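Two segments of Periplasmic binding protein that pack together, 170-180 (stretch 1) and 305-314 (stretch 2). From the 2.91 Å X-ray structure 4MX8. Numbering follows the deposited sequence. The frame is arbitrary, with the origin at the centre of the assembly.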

# COMPACT_ATOMS: atom_id res chain seq x y z
N ALA A 170 -5.00 15.87 -5.64
CA ALA A 170 -4.95 16.90 -6.66
C ALA A 170 -3.91 17.95 -6.33
O ALA A 170 -3.25 18.47 -7.22
CB ALA A 170 -6.28 17.52 -6.84
N GLU A 171 -3.77 18.26 -5.04
CA GLU A 171 -2.76 19.21 -4.58
C GLU A 171 -1.37 18.73 -4.94
O GLU A 171 -0.57 19.50 -5.48
CB GLU A 171 -2.85 19.41 -3.07
CG GLU A 171 -1.90 20.48 -2.53
CD GLU A 171 -1.91 20.59 -0.99
OE1 GLU A 171 -2.62 19.78 -0.34
OE2 GLU A 171 -1.21 21.48 -0.43
N ALA A 172 -1.08 17.46 -4.66
CA ALA A 172 0.22 16.88 -4.98
C ALA A 172 0.47 16.80 -6.48
O ALA A 172 1.54 17.19 -6.96
CB ALA A 172 0.36 15.52 -4.35
N LYS A 173 -0.50 16.29 -7.24
CA LYS A 173 -0.38 16.28 -8.71
C LYS A 173 -0.02 17.67 -9.25
O LYS A 173 0.83 17.81 -10.14
CB LYS A 173 -1.66 15.76 -9.37
CG LYS A 173 -1.87 14.27 -9.23
CD LYS A 173 -3.26 13.86 -9.71
CE LYS A 173 -3.42 14.10 -11.18
NZ LYS A 173 -4.83 13.96 -11.63
N ALA A 174 -0.67 18.70 -8.72
CA ALA A 174 -0.31 20.06 -9.09
C ALA A 174 1.17 20.36 -8.74
O ALA A 174 1.90 20.87 -9.58
CB ALA A 174 -1.22 21.03 -8.42
N ALA A 175 1.60 20.00 -7.54
CA ALA A 175 3.00 20.20 -7.14
C ALA A 175 3.99 19.50 -8.07
O ALA A 175 5.01 20.09 -8.45
CB ALA A 175 3.20 19.74 -5.72
N VAL A 176 3.68 18.26 -8.43
CA VAL A 176 4.50 17.47 -9.35
C VAL A 176 4.59 18.09 -10.75
O VAL A 176 5.68 18.16 -11.36
CB VAL A 176 3.95 16.03 -9.44
CG1 VAL A 176 4.64 15.22 -10.52
CG2 VAL A 176 4.11 15.36 -8.11
N THR A 177 3.43 18.53 -11.25
CA THR A 177 3.34 19.22 -12.53
C THR A 177 4.17 20.49 -12.53
O THR A 177 4.80 20.83 -13.53
CB THR A 177 1.89 19.59 -12.85
OG1 THR A 177 1.21 18.44 -13.38
CG2 THR A 177 1.83 20.71 -13.86
N GLU A 178 4.17 21.19 -11.40
CA GLU A 178 4.84 22.48 -11.32
C GLU A 178 6.35 22.31 -11.23
O GLU A 178 7.11 23.16 -11.71
CB GLU A 178 4.29 23.31 -10.16
CG GLU A 178 4.11 24.78 -10.47
CD GLU A 178 3.10 25.03 -11.59
OE1 GLU A 178 2.03 24.35 -11.62
OE2 GLU A 178 3.37 25.91 -12.45
N ALA A 179 6.78 21.19 -10.64
CA ALA A 179 8.19 20.79 -10.65
C ALA A 179 8.61 20.45 -12.06
O ALA A 179 9.77 20.51 -12.42
CB ALA A 179 8.39 19.58 -9.74
N SER A 180 7.62 20.06 -12.85
CA SER A 180 7.81 19.48 -14.17
C SER A 180 8.91 18.42 -14.19
O SER A 180 9.12 17.67 -13.21
CB SER A 180 8.10 20.55 -15.22
OG SER A 180 7.81 20.07 -16.52
N MSE A 305 1.41 9.46 1.93
CA MSE A 305 1.85 9.55 0.55
C MSE A 305 1.77 10.97 -0.00
O MSE A 305 2.74 11.50 -0.55
CB MSE A 305 1.02 8.62 -0.32
CG MSE A 305 1.18 7.16 0.06
SE MSE A 305 0.07 6.00 -1.03
CE MSE A 305 0.84 4.33 -0.53
N ILE A 306 0.61 11.60 0.17
CA ILE A 306 0.42 12.99 -0.25
C ILE A 306 1.49 13.94 0.32
O ILE A 306 2.02 14.78 -0.40
CB ILE A 306 -1.02 13.48 0.07
CG1 ILE A 306 -2.03 12.70 -0.77
CG2 ILE A 306 -1.16 14.94 -0.22
CD1 ILE A 306 -3.43 12.73 -0.24
N ASP A 307 1.83 13.79 1.59
CA ASP A 307 2.87 14.64 2.16
C ASP A 307 4.21 14.32 1.55
O ASP A 307 5.03 15.22 1.31
CB ASP A 307 2.94 14.51 3.69
CG ASP A 307 1.97 15.45 4.39
OD1 ASP A 307 1.00 15.92 3.74
OD2 ASP A 307 2.18 15.71 5.60
N ASP A 308 4.44 13.05 1.27
CA ASP A 308 5.69 12.61 0.68
C ASP A 308 5.86 13.22 -0.70
O ASP A 308 6.90 13.79 -1.00
CB ASP A 308 5.76 11.09 0.60
CG ASP A 308 6.19 10.45 1.92
OD1 ASP A 308 6.57 11.20 2.88
OD2 ASP A 308 6.16 9.20 1.97
N VAL A 309 4.84 13.11 -1.54
CA VAL A 309 4.94 13.67 -2.88
C VAL A 309 5.10 15.19 -2.79
O VAL A 309 5.93 15.75 -3.50
CB VAL A 309 3.74 13.26 -3.75
CG1 VAL A 309 3.75 13.98 -5.07
CG2 VAL A 309 3.74 11.76 -3.98
N LEU A 310 4.37 15.85 -1.89
CA LEU A 310 4.44 17.32 -1.78
C LEU A 310 5.82 17.89 -1.46
O LEU A 310 6.02 19.09 -1.54
CB LEU A 310 3.39 17.85 -0.80
CG LEU A 310 1.95 18.01 -1.31
CD1 LEU A 310 0.95 18.17 -0.18
CD2 LEU A 310 1.84 19.16 -2.26
N GLN A 311 6.77 17.02 -1.12
CA GLN A 311 8.15 17.45 -0.92
C GLN A 311 8.75 18.11 -2.16
O GLN A 311 9.63 18.95 -2.00
CB GLN A 311 9.05 16.28 -0.54
CG GLN A 311 8.72 15.57 0.76
CD GLN A 311 9.60 14.33 0.98
OE1 GLN A 311 10.71 14.42 1.54
NE2 GLN A 311 9.11 13.17 0.54
N VAL A 312 8.33 17.73 -3.38
CA VAL A 312 8.93 18.36 -4.58
C VAL A 312 8.77 19.86 -4.56
O VAL A 312 9.61 20.58 -5.10
CB VAL A 312 8.35 17.92 -5.93
CG1 VAL A 312 9.09 16.74 -6.46
CG2 VAL A 312 6.85 17.66 -5.84
N ALA A 313 7.67 20.32 -3.96
CA ALA A 313 7.39 21.74 -3.89
C ALA A 313 8.53 22.48 -3.22
O ALA A 313 8.81 23.64 -3.54
CB ALA A 313 6.10 21.98 -3.16
N ALA A 314 9.21 21.80 -2.31
CA ALA A 314 10.22 22.47 -1.48
C ALA A 314 11.64 22.48 -2.06
O ALA A 314 12.49 23.21 -1.55
CB ALA A 314 10.22 21.86 -0.11

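This is a mainly apolar packing contact between two chain segments that run in nearly the same direction, with small alanines on one side receiving branched aliphatic side chains from the other and no hydrogen bond passing between them. The axes of helix 170-179 and of the helix that includes 305-309 diverge by only 18°, and their closest approach is 9.1 Å. Beyond V309 the second stretch keeps helical backbone angles, so its side chains continue to meet the first helix as far as A313.

The first helix presents A172, A175, V176 and A179, whose spacing of three and four residues places them along one side of the helix. Alanine suits this surface because a lone methyl lets the neighbouring backbone come near: the CA atoms of A172 and L310 are 5.3 Å apart, and those of A175 and A313 are 5.7 Å apart.

A172 is buried and points toward the second stretch. Its CB lies 3.8 Å from V309 CG1 and 4.4 Å from I306 CG2, while its CA is 3.9 Å from L310 CD2. L310 reaches A172 and A175, one turn apart on the first helix. Its CA-to-CB bond points sideways, but with chi1 in m and chi2 in t the end of the side chain comes nearer, bringing CD2 to 3.8 Å from A175 CB. Its other methyl, CD1, lies 3.8 Å from E171 CD; there the carboxylate end of E171 lies against the leucine methyl, a van der Waals touch at the exposed border. The glutamate chain is extended (chi1 and chi2 both t), and its carboxylate has no hydrogen bond across the contact.

The tightest approach is between two buried valines: V176 CG2 is 3.4 Å from V309 CG1, shorter than usual for two methyl carbons, and at 2.91 Å resolution not to be read too finely. Both valines adopt the t rotamer. Valine, branched at CB, holds its methyls close to the backbone and suits a narrow gap between helices.

Further along, V312 points toward the first helix and meets three of its residues. Its CG2 lies 4.0 Å from A175 O and 4.2 Å from V176 CG2, and its CB is 4.2 Å from A179 CB. A313 adds only a marginal touch, its CB 4.5 Å from A175 CB. The CA-to-CB bond of Q311 points away from the first helix, and its NE2 donates a hydrogen bond to D308 O at 2.8 Å.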